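Local structure of benzoate 1,2-dioxygenase beta subunit (Burkholderia mallei ATCC 23344, 3E99) at residues I5-Q11 against N96-E100; W26-L30 against V73-K77; V38-W44 against S145-K151; W113-S117 against D160-I164. The protein is the small, cofactor-free beta subunit of a Rieske-type dioxygenase that dihydroxylates benzoate, and probably plays a structural part beside the catalytic alpha subunit. Where two conformers were deposited one is given. Numbering follows the deposited sequence.

Contact 1. Residues I5-Q11 against N96-E100; sequences IDLADIQ and NVERE
Build Ile5 and Asp6 as extended backbone, then turn into a helix at Leu7. Ile5 O lies 3.8 Å from Arg99 NH1. Asp6 is the N-cap: with chi1 p its OD1 accepts from Asp9 N at 2.9 Å, while Asp6 N donates to Asp9 OD2 at 3.1 Å, a reciprocal capping box. Leu7, in the t,p rotamer, brings CD1 to 3.6 Å from Val97 CG1 and 3.8 Å from Arg99 CG; a water joins its N (2.9 Å) to Arg99 NH1 (2.8 Å). Ile10 points at the strand, its CD1 3.9 Å from Arg99 CD, and Gln11 NE2 reaches within 3.9 Å of Val97 CB. Strand 96-100 runs at 120° to helix 7-11, axes 9.5 Å apart, with Leu7 CA 7.0 Å from Arg99 CA. No direct hydrogen bond crosses; this is helix-on-sheet packing in an NTF2-like cone. Ile10 also covers Val109 of strand 106-119, and on the sheet's other face Glu98 forms a salt bridge with Arg19 of the second subunit.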
# COMPACT_ATOMS: atom_id res chain seq x y z
N ILE A 5 19.33 -3.13 -13.60
CA ILE A 5 18.33 -2.39 -12.88
C ILE A 5 17.25 -3.42 -12.71
O ILE A 5 16.87 -4.11 -13.67
CB ILE A 5 17.82 -1.18 -13.68
CG1 ILE A 5 18.91 -0.13 -13.86
CG2 ILE A 5 16.59 -0.50 -13.00
CD1 ILE A 5 19.37 0.51 -12.56
N ASP A 6 16.78 -3.57 -11.48
CA ASP A 6 15.68 -4.46 -11.21
C ASP A 6 14.52 -3.68 -10.57
O ASP A 6 14.57 -2.46 -10.37
CB ASP A 6 16.13 -5.62 -10.34
CG ASP A 6 16.63 -5.19 -8.97
OD1 ASP A 6 16.32 -4.09 -8.50
OD2 ASP A 6 17.32 -6.00 -8.33
N LEU A 7 13.47 -4.43 -10.23
CA LEU A 7 12.26 -3.83 -9.69
C LEU A 7 12.53 -3.11 -8.40
O LEU A 7 11.97 -2.04 -8.17
CB LEU A 7 11.19 -4.91 -9.49
CG LEU A 7 9.88 -4.44 -8.93
CD1 LEU A 7 9.24 -3.39 -9.86
CD2 LEU A 7 8.95 -5.66 -8.70
N ALA A 8 13.39 -3.66 -7.55
CA ALA A 8 13.74 -2.99 -6.31
C ALA A 8 14.44 -1.66 -6.54
O ALA A 8 14.16 -0.70 -5.83
CB ALA A 8 14.54 -3.89 -5.38
N ASP A 9 15.32 -1.58 -7.53
CA ASP A 9 15.95 -0.31 -7.86
C ASP A 9 14.91 0.73 -8.32
O ASP A 9 14.97 1.91 -7.94
CB ASP A 9 16.98 -0.49 -8.95
CG ASP A 9 18.12 -1.36 -8.53
OD1 ASP A 9 18.55 -1.27 -7.35
OD2 ASP A 9 18.56 -2.16 -9.37
N ILE A 10 13.97 0.28 -9.14
CA ILE A 10 12.90 1.13 -9.60
C ILE A 10 12.01 1.60 -8.45
O ILE A 10 11.66 2.76 -8.37
CB ILE A 10 12.06 0.44 -10.71
CG1 ILE A 10 12.91 0.13 -11.96
CG2 ILE A 10 10.84 1.33 -11.11
CD1 ILE A 10 12.30 -0.84 -12.96
N GLN A 11 11.64 0.68 -7.55
CA GLN A 11 10.83 0.99 -6.37
C GLN A 11 11.54 2.02 -5.47
O GLN A 11 10.93 2.99 -4.99
CB GLN A 11 10.46 -0.30 -5.62
CG GLN A 11 9.39 -1.12 -6.35
CD GLN A 11 9.10 -2.47 -5.73
OE1 GLN A 11 10.01 -3.20 -5.37
NE2 GLN A 11 7.83 -2.82 -5.63
N ASN A 96 1.67 -2.23 -6.09
CA ASN A 96 1.39 -3.09 -7.24
C ASN A 96 2.24 -2.69 -8.44
O ASN A 96 1.78 -2.59 -9.58
CB ASN A 96 -0.11 -3.07 -7.59
CG ASN A 96 -1.02 -3.71 -6.54
OD1 ASN A 96 -0.79 -3.63 -5.33
ND2 ASN A 96 -2.11 -4.32 -7.01
N VAL A 97 3.51 -2.48 -8.17
CA VAL A 97 4.45 -2.04 -9.20
C VAL A 97 4.80 -3.21 -10.14
O VAL A 97 5.24 -4.24 -9.70
CB VAL A 97 5.73 -1.46 -8.64
CG1 VAL A 97 6.62 -0.96 -9.82
CG2 VAL A 97 5.44 -0.30 -7.62
N GLU A 98 4.58 -3.00 -11.44
CA GLU A 98 4.90 -3.95 -12.47
C GLU A 98 5.78 -3.35 -13.52
O GLU A 98 5.47 -2.29 -14.05
CB GLU A 98 3.64 -4.40 -13.17
CG GLU A 98 2.70 -5.20 -12.23
CD GLU A 98 1.48 -5.59 -12.98
OE1 GLU A 98 1.54 -6.57 -13.75
OE2 GLU A 98 0.49 -4.88 -12.87
N ARG A 99 6.86 -4.05 -13.85
CA ARG A 99 7.72 -3.64 -14.95
C ARG A 99 7.06 -4.02 -16.26
O ARG A 99 6.59 -5.13 -16.40
CB ARG A 99 9.07 -4.33 -14.83
CG ARG A 99 9.86 -3.87 -13.59
CD ARG A 99 11.21 -4.58 -13.52
NE ARG A 99 12.00 -4.38 -14.74
CZ ARG A 99 13.10 -5.06 -15.02
NH1 ARG A 99 13.55 -5.98 -14.17
NH2 ARG A 99 13.75 -4.84 -16.17
N GLU A 100 7.03 -3.09 -17.22
CA GLU A 100 6.40 -3.35 -18.50
C GLU A 100 7.40 -3.56 -19.64
O GLU A 100 7.20 -4.45 -20.47
CB GLU A 100 5.49 -2.19 -18.83
CG GLU A 100 4.27 -2.17 -17.97
CD GLU A 100 3.29 -1.11 -18.41
OE1 GLU A 100 3.74 -0.04 -18.84
OE2 GLU A 100 2.09 -1.38 -18.32
O HOH W 1 13.11 -6.96 -11.62

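Contact 2. Residues W26-L30 against V73-K77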
# COMPACT_ATOMS: atom_id res chain seq x y z
N TRP A 26 11.01 20.71 -3.12
CA TRP A 26 10.50 20.90 -4.49
C TRP A 26 11.62 20.87 -5.52
O TRP A 26 11.45 20.29 -6.57
CB TRP A 26 9.72 22.22 -4.62
CG TRP A 26 8.72 22.45 -3.62
CD1 TRP A 26 8.69 23.46 -2.70
CD2 TRP A 26 7.54 21.67 -3.39
NE1 TRP A 26 7.59 23.36 -1.91
CE2 TRP A 26 6.85 22.27 -2.32
CE3 TRP A 26 7.00 20.53 -4.00
CZ2 TRP A 26 5.66 21.76 -1.83
CZ3 TRP A 26 5.81 20.01 -3.50
CH2 TRP A 26 5.16 20.63 -2.41
N ASP A 27 12.78 21.49 -5.21
CA ASP A 27 13.91 21.46 -6.13
C ASP A 27 14.50 20.08 -6.32
O ASP A 27 14.82 19.68 -7.43
CB ASP A 27 15.01 22.45 -5.70
CG ASP A 27 14.54 23.88 -5.69
OD1 ASP A 27 13.48 24.16 -6.29
OD2 ASP A 27 15.23 24.71 -5.08
N ALA A 28 14.68 19.34 -5.24
CA ALA A 28 15.14 17.94 -5.32
C ALA A 28 14.16 17.06 -6.13
O ALA A 28 14.57 16.20 -6.93
CB ALA A 28 15.34 17.38 -3.90
N TRP A 29 12.88 17.28 -5.91
CA TRP A 29 11.82 16.62 -6.66
C TRP A 29 11.94 16.88 -8.17
O TRP A 29 11.85 15.95 -8.96
CB TRP A 29 10.44 17.03 -6.16
CG TRP A 29 9.33 16.35 -6.96
CD1 TRP A 29 8.93 15.04 -6.91
CD2 TRP A 29 8.53 16.98 -7.98
NE1 TRP A 29 7.91 14.82 -7.80
CE2 TRP A 29 7.66 15.99 -8.49
CE3 TRP A 29 8.46 18.28 -8.48
CZ2 TRP A 29 6.71 16.27 -9.47
CZ3 TRP A 29 7.54 18.57 -9.51
CH2 TRP A 29 6.67 17.53 -10.00
N LEU A 30 12.09 18.14 -8.56
CA LEU A 30 12.24 18.48 -9.96
C LEU A 30 13.41 17.77 -10.55
O LEU A 30 13.37 17.43 -11.71
CB LEU A 30 12.39 20.00 -10.17
CG LEU A 30 11.10 20.79 -10.01
CD1 LEU A 30 11.35 22.30 -9.72
CD2 LEU A 30 10.13 20.57 -11.19
N VAL A 73 5.91 24.48 -9.80
CA VAL A 73 6.61 24.48 -8.50
C VAL A 73 6.82 25.92 -8.02
O VAL A 73 6.68 26.19 -6.83
CB VAL A 73 7.96 23.69 -8.58
CG1 VAL A 73 8.92 24.11 -7.48
CG2 VAL A 73 7.72 22.18 -8.59
N PHE A 74 7.14 26.85 -8.92
CA PHE A 74 7.27 28.24 -8.56
C PHE A 74 5.95 28.73 -7.97
O PHE A 74 5.97 29.41 -6.95
CB PHE A 74 7.66 29.17 -9.74
CG PHE A 74 8.17 30.53 -9.27
CD1 PHE A 74 7.30 31.59 -9.03
CD2 PHE A 74 9.52 30.71 -9.03
CE1 PHE A 74 7.76 32.77 -8.57
CE2 PHE A 74 10.01 31.90 -8.59
CZ PHE A 74 9.14 32.94 -8.36
N ARG A 75 4.81 28.41 -8.61
CA ARG A 75 3.49 28.83 -8.09
C ARG A 75 3.22 28.25 -6.68
O ARG A 75 2.72 28.94 -5.80
CB ARG A 75 2.32 28.45 -9.04
CG ARG A 75 0.94 28.90 -8.49
CD ARG A 75 -0.31 28.42 -9.30
NE ARG A 75 -0.33 26.98 -9.62
CZ ARG A 75 -0.48 25.95 -8.76
NH1 ARG A 75 -0.58 26.12 -7.44
NH2 ARG A 75 -0.49 24.70 -9.23
N ILE A 76 3.55 26.98 -6.50
CA ILE A 76 3.38 26.34 -5.21
C ILE A 76 4.22 27.04 -4.14
O ILE A 76 3.76 27.32 -3.03
CB ILE A 76 3.66 24.83 -5.29
CG1 ILE A 76 2.48 24.12 -6.02
CG2 ILE A 76 3.90 24.25 -3.89
CD1 ILE A 76 2.86 22.85 -6.72
N LYS A 77 5.49 27.30 -4.45
CA LYS A 77 6.34 28.00 -3.50
C LYS A 77 5.75 29.36 -3.15
O LYS A 77 5.72 29.76 -1.96
CB LYS A 77 7.77 28.16 -4.07
CG LYS A 77 8.54 26.90 -4.25
CD LYS A 77 9.97 27.24 -4.66
CE LYS A 77 10.85 26.02 -4.80
NZ LYS A 77 12.15 26.43 -5.42
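Val73 of helix 66-82 is the bump that fills the hollow of the short helix, walled by Trp26, Trp29 and Leu30: Val73 CG1 sits 3.5 Å from Trp26 CB and 3.8 Å from Leu30 CD1, while Val73 CG2 meets Trp29 CZ3 at 3.7 Å. In return the Trp26 indole pushes between Val73, Ile76 and Lys77. Ile76 CG2 lies over the face of the Trp26 six-membered ring, 4.1 Å from the centroid, a CH-pi contact, and Lys77 CG is 3.8 Å from Trp26 CD1. Lys77, fully stretched beyond chi1, carries NZ across to Asp27 OD1 at 2.8 Å, a salt bridge closing the exposed margin. The segment axes run nearly antiparallel, at 168°, and approach to 11.3 Å, with Val73 between them and the Trp26 indole to one side. Trp29 NE1 is held by Glu17 of helix 7-22, and Leu21 of that helix backs both tryptophans. Helices packed over the concave face of a curved sheet are the hallmark of the NTF2-like cone, as in ring-hydroxylating dioxygenase beta subunits.

Contact 3. Residues V38-W44 against S145-K151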
# COMPACT_ATOMS: atom_id res chain seq x y z
N VAL A 38 7.90 14.57 -20.16
CA VAL A 38 6.50 14.86 -20.43
C VAL A 38 5.69 14.33 -19.24
O VAL A 38 5.97 13.24 -18.74
CB VAL A 38 5.98 14.12 -21.70
CG1 VAL A 38 4.52 14.44 -21.95
CG2 VAL A 38 6.81 14.51 -22.91
N PHE A 39 4.71 15.12 -18.81
CA PHE A 39 3.93 14.85 -17.61
C PHE A 39 2.49 15.04 -18.01
O PHE A 39 2.10 16.12 -18.40
CB PHE A 39 4.32 15.86 -16.52
CG PHE A 39 3.66 15.63 -15.17
CD1 PHE A 39 2.29 15.80 -15.00
CD2 PHE A 39 4.43 15.26 -14.07
CE1 PHE A 39 1.69 15.60 -13.74
CE2 PHE A 39 3.84 15.06 -12.81
CZ PHE A 39 2.48 15.24 -12.65
N TRP A 40 1.70 13.98 -17.92
CA TRP A 40 0.38 13.98 -18.46
C TRP A 40 -0.63 13.25 -17.58
O TRP A 40 -0.53 12.02 -17.33
CB TRP A 40 0.42 13.33 -19.83
CG TRP A 40 -0.88 13.27 -20.50
CD1 TRP A 40 -1.91 14.18 -20.40
CD2 TRP A 40 -1.31 12.27 -21.41
NE1 TRP A 40 -2.96 13.79 -21.19
CE2 TRP A 40 -2.62 12.61 -21.82
CE3 TRP A 40 -0.72 11.12 -21.93
CZ2 TRP A 40 -3.36 11.83 -22.71
CZ3 TRP A 40 -1.46 10.31 -22.80
CH2 TRP A 40 -2.77 10.68 -23.20
N MSE A 41 -1.60 14.02 -17.10
CA MSE A 41 -2.74 13.45 -16.42
C MSE A 41 -3.96 13.75 -17.23
O MSE A 41 -4.48 14.85 -17.12
CB MSE A 41 -2.90 14.00 -15.00
CG MSE A 41 -4.12 13.42 -14.27
SE MSE A 41 -4.09 13.88 -12.30
CE MSE A 41 -4.21 15.68 -12.48
N PRO A 42 -4.43 12.77 -18.04
CA PRO A 42 -5.62 12.95 -18.86
C PRO A 42 -6.93 13.17 -18.07
O PRO A 42 -7.05 12.79 -16.91
CB PRO A 42 -5.70 11.65 -19.65
CG PRO A 42 -4.96 10.66 -18.81
CD PRO A 42 -3.86 11.41 -18.23
N SER A 43 -7.88 13.83 -18.73
CA SER A 43 -9.23 14.02 -18.25
C SER A 43 -9.94 12.75 -18.66
O SER A 43 -9.44 12.01 -19.51
CB SER A 43 -9.91 15.22 -18.97
N TRP A 44 -11.09 12.50 -18.04
CA TRP A 44 -11.98 11.44 -18.49
C TRP A 44 -13.03 12.11 -19.36
O TRP A 44 -13.69 13.06 -18.92
CB TRP A 44 -12.66 10.76 -17.31
CG TRP A 44 -11.74 9.97 -16.43
CD1 TRP A 44 -10.93 10.46 -15.44
CD2 TRP A 44 -11.54 8.55 -16.45
NE1 TRP A 44 -10.23 9.43 -14.86
CE2 TRP A 44 -10.59 8.25 -15.44
CE3 TRP A 44 -12.09 7.50 -17.21
CZ2 TRP A 44 -10.16 6.94 -15.18
CZ3 TRP A 44 -11.65 6.20 -16.95
CH2 TRP A 44 -10.69 5.93 -15.94
N SER A 145 9.02 10.19 -18.92
CA SER A 145 7.58 10.36 -19.14
C SER A 145 6.77 9.90 -17.92
O SER A 145 7.04 8.85 -17.36
CB SER A 145 7.14 9.58 -20.40
OG SER A 145 5.75 9.28 -20.39
N LYS A 146 5.78 10.70 -17.52
CA LYS A 146 4.83 10.36 -16.48
C LYS A 146 3.39 10.53 -16.98
O LYS A 146 2.98 11.57 -17.47
CB LYS A 146 5.10 11.19 -15.23
CG LYS A 146 4.03 11.06 -14.13
CD LYS A 146 4.58 11.53 -12.86
CE LYS A 146 3.48 11.65 -11.78
NZ LYS A 146 4.13 11.89 -10.43
N TYR A 147 2.62 9.44 -16.83
CA TYR A 147 1.24 9.37 -17.21
C TYR A 147 0.48 8.94 -15.96
O TYR A 147 0.83 7.92 -15.34
CB TYR A 147 1.09 8.29 -18.28
CG TYR A 147 -0.32 7.97 -18.68
CD1 TYR A 147 -1.03 8.82 -19.52
CD2 TYR A 147 -0.92 6.79 -18.27
CE1 TYR A 147 -2.30 8.51 -19.93
CE2 TYR A 147 -2.21 6.48 -18.67
CZ TYR A 147 -2.89 7.34 -19.50
OH TYR A 147 -4.18 7.01 -19.90
N VAL A 148 -0.54 9.70 -15.61
CA VAL A 148 -1.29 9.51 -14.37
C VAL A 148 -2.75 9.45 -14.69
O VAL A 148 -3.30 10.39 -15.24
CB VAL A 148 -1.10 10.68 -13.38
CG1 VAL A 148 -1.91 10.42 -12.09
CG2 VAL A 148 0.33 10.92 -13.07
N VAL A 149 -3.37 8.36 -14.30
CA VAL A 149 -4.82 8.16 -14.33
C VAL A 149 -5.39 8.35 -12.92
O VAL A 149 -5.15 7.53 -11.99
CB VAL A 149 -5.12 6.76 -14.92
CG1 VAL A 149 -6.63 6.43 -14.95
CG2 VAL A 149 -4.51 6.69 -16.32
N LEU A 150 -6.12 9.46 -12.75
CA LEU A 150 -6.83 9.73 -11.50
C LEU A 150 -8.19 9.11 -11.58
O LEU A 150 -9.04 9.51 -12.40
CB LEU A 150 -6.98 11.21 -11.26
CG LEU A 150 -7.78 11.66 -10.04
CD1 LEU A 150 -7.02 11.35 -8.79
CD2 LEU A 150 -8.06 13.12 -10.19
N LYS A 151 -8.44 8.15 -10.71
CA LYS A 151 -9.71 7.47 -10.75
C LYS A 151 -10.85 8.18 -10.05
O LYS A 151 -11.99 8.05 -10.48
CB LYS A 151 -9.57 6.01 -10.32
CG LYS A 151 -8.85 5.16 -11.36
CD LYS A 151 -8.75 3.70 -10.97
CE LYS A 151 -8.14 2.91 -12.13
NZ LYS A 151 -7.96 1.47 -11.90
O HOH W 2 -6.38 10.87 -15.05
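Strands 38-42 and 145-150 run parallel, their axes 4.7 Å apart and 14° off alignment, with Val38 beside Ser145, Phe39 beside Lys146 and Trp40 beside Tyr147. Lys146 bonds on both sides of Phe39: its N donates to Val38 O (2.8 Å) and its O accepts from Trp40 N (2.8 Å). Val148 N to Trp40 O (2.9 Å) continues the ladder. Beyond it a water bridges Pro42 O, Val148 O and Leu150 N, and Trp44 NE1 reaches Leu150 O at 2.7 Å; Arg89 of the second subunit makes cation-pi contact with Trp44. On one face the edge of Tyr147 meets the face of Trp40, centroids 5.0 Å apart, with Pro42 CG 3.6 Å from Tyr147 CE1. On the other, the aliphatic part of Lys146 lies over the Phe39 ring, and Met41, as selenomethionine, sets SE 4.1 Å from Val148 CG1. Lys146 NZ finds Tyr132, Tyr33 and the terminal Ile164. The pair forms the sheet's only parallel junction, flanked by antiparallel strands 59-63 and 122-135.

Contact 4. Residues W113-S117 against D160-I164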
# COMPACT_ATOMS: atom_id res chain seq x y z
N TRP A 113 -1.62 3.83 -6.90
CA TRP A 113 -1.19 4.72 -5.85
C TRP A 113 -2.41 5.32 -5.18
O TRP A 113 -3.55 5.26 -5.67
CB TRP A 113 -0.25 5.82 -6.44
CG TRP A 113 -0.91 6.54 -7.54
CD1 TRP A 113 -0.77 6.28 -8.90
CD2 TRP A 113 -1.81 7.64 -7.44
NE1 TRP A 113 -1.53 7.14 -9.61
CE2 TRP A 113 -2.18 7.99 -8.76
CE3 TRP A 113 -2.33 8.40 -6.37
CZ2 TRP A 113 -3.06 9.01 -9.04
CZ3 TRP A 113 -3.18 9.42 -6.65
CH2 TRP A 113 -3.55 9.73 -7.98
N HIS A 114 -2.17 5.82 -3.98
CA HIS A 114 -3.18 6.34 -3.10
C HIS A 114 -2.42 7.36 -2.25
O HIS A 114 -1.52 7.04 -1.48
CB HIS A 114 -3.82 5.24 -2.23
CG HIS A 114 -4.81 5.74 -1.22
ND1 HIS A 114 -5.04 5.10 -0.03
CD2 HIS A 114 -5.63 6.82 -1.24
CE1 HIS A 114 -5.98 5.75 0.65
NE2 HIS A 114 -6.34 6.81 -0.06
N THR A 115 -2.76 8.62 -2.45
CA THR A 115 -2.22 9.66 -1.68
C THR A 115 -3.27 10.09 -0.71
O THR A 115 -4.40 10.39 -1.10
CB THR A 115 -1.87 10.86 -2.58
OG1 THR A 115 -0.98 10.41 -3.60
CG2 THR A 115 -1.16 11.94 -1.72
N LEU A 116 -2.88 10.16 0.55
CA LEU A 116 -3.74 10.64 1.60
C LEU A 116 -3.26 12.07 1.92
O LEU A 116 -2.09 12.35 1.85
CB LEU A 116 -3.62 9.70 2.78
CG LEU A 116 -4.43 8.41 2.64
CD1 LEU A 116 -3.85 7.31 3.50
CD2 LEU A 116 -5.93 8.65 2.93
N SER A 117 -4.17 12.98 2.23
CA SER A 117 -3.80 14.36 2.38
C SER A 117 -4.59 14.89 3.55
O SER A 117 -5.74 14.47 3.79
CB SER A 117 -4.13 15.08 1.06
OG SER A 117 -3.74 16.42 1.08
N ASP A 160 -3.31 18.92 -7.17
CA ASP A 160 -2.07 19.47 -7.67
C ASP A 160 -1.03 18.39 -7.76
O ASP A 160 -1.27 17.26 -7.34
CB ASP A 160 -1.62 20.58 -6.74
CG ASP A 160 -0.90 21.70 -7.48
OD1 ASP A 160 -0.29 21.45 -8.54
OD2 ASP A 160 -0.95 22.84 -7.00
N ILE A 161 0.13 18.76 -8.31
CA ILE A 161 1.22 17.83 -8.54
C ILE A 161 1.73 17.12 -7.29
O ILE A 161 2.27 16.01 -7.37
CB ILE A 161 2.39 18.52 -9.32
CG1 ILE A 161 2.93 19.75 -8.60
CG2 ILE A 161 1.94 18.90 -10.70
CD1 ILE A 161 4.11 20.34 -9.34
N TYR A 162 1.57 17.73 -6.12
CA TYR A 162 2.02 17.08 -4.87
C TYR A 162 1.07 16.01 -4.34
O TYR A 162 1.34 15.37 -3.31
CB TYR A 162 2.31 18.11 -3.80
CG TYR A 162 1.22 19.09 -3.54
CD1 TYR A 162 0.17 18.79 -2.67
CD2 TYR A 162 1.25 20.35 -4.10
CE1 TYR A 162 -0.84 19.71 -2.41
CE2 TYR A 162 0.24 21.28 -3.83
CZ TYR A 162 -0.79 20.95 -3.02
OH TYR A 162 -1.73 21.90 -2.78
N HIS A 163 -0.06 15.82 -5.02
CA HIS A 163 -1.03 14.76 -4.68
C HIS A 163 -0.86 13.49 -5.48
O HIS A 163 -1.49 12.48 -5.16
CB HIS A 163 -2.45 15.20 -4.94
CG HIS A 163 -2.94 16.26 -4.04
ND1 HIS A 163 -3.34 17.49 -4.52
CD2 HIS A 163 -3.13 16.29 -2.70
CE1 HIS A 163 -3.74 18.24 -3.51
NE2 HIS A 163 -3.65 17.53 -2.40
N ILE A 164 0.00 13.53 -6.50
CA ILE A 164 0.12 12.48 -7.51
C ILE A 164 1.56 12.17 -7.80
O ILE A 164 1.83 11.50 -8.83
CB ILE A 164 -0.64 12.86 -8.82
CG1 ILE A 164 -0.04 14.15 -9.40
CG2 ILE A 164 -2.11 13.07 -8.50
CD1 ILE A 164 -0.72 14.71 -10.62
OXT ILE A 164 2.49 12.58 -7.04
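The last five residues curl into a compact turn against strand 106-119. Asp160 starts it: its O accepts from His163 N at 3.0 Å, its N donates to His163 ND1 at 3.0 Å, and its OD1 takes Ile161 N at 2.7 Å. The turn is thus braced from inside before it meets the strand, and the Asp160 carboxylate also forms salt bridges with Arg72 and Arg75 of helix 66-82. Ile161 faces that helix too, packing on Ile76, and Tyr162 follows, its ring also touching Ile76. With His163 the chain reaches the strand. His163 O accepts a short hydrogen bond from Thr115 OG1, 2.6 Å, and lies 3.8 Å from Trp113 CZ3; NE2 of the His163 ring stands 3.7 Å from Ser117 OG. Ile164 finishes the chain, placing CG2 3.7 Å from Trp113 CH2. Its terminal carboxylate is buried but well matched, OXT receiving a hydrogen bond from His92 and O one from Lys146. Trp113, Thr115 and Ser117 alternate with His114 and Leu116, which turn to the sheet's other face and the neighbouring subunits of the trimer. The C terminus therefore fills the space between helix 66-82 and the sheet, over strands 89-103 and 106-119.

From the N terminus, contact 1 sets the start of helix 7-22 on strand 89-103 and closes a long loop. Within it lies contact 2, where helix 26-30, just after helix 7-22, meets helix 66-82; the two centres are 26 Å apart, on opposite sides of the chain's centre. Contact 3 crosses both, since strand 37-42 leaves from inside their loops and pairs with the late strand 142-150. Contact 4 opens after contacts 1 and 2 have closed, and crosses contact 3. At the C terminus three of them join: Asp160 bridges to Arg75 of contact 2, while Ile164 meets Lys146 and Phe39 of contact 3, tying helices to sheet.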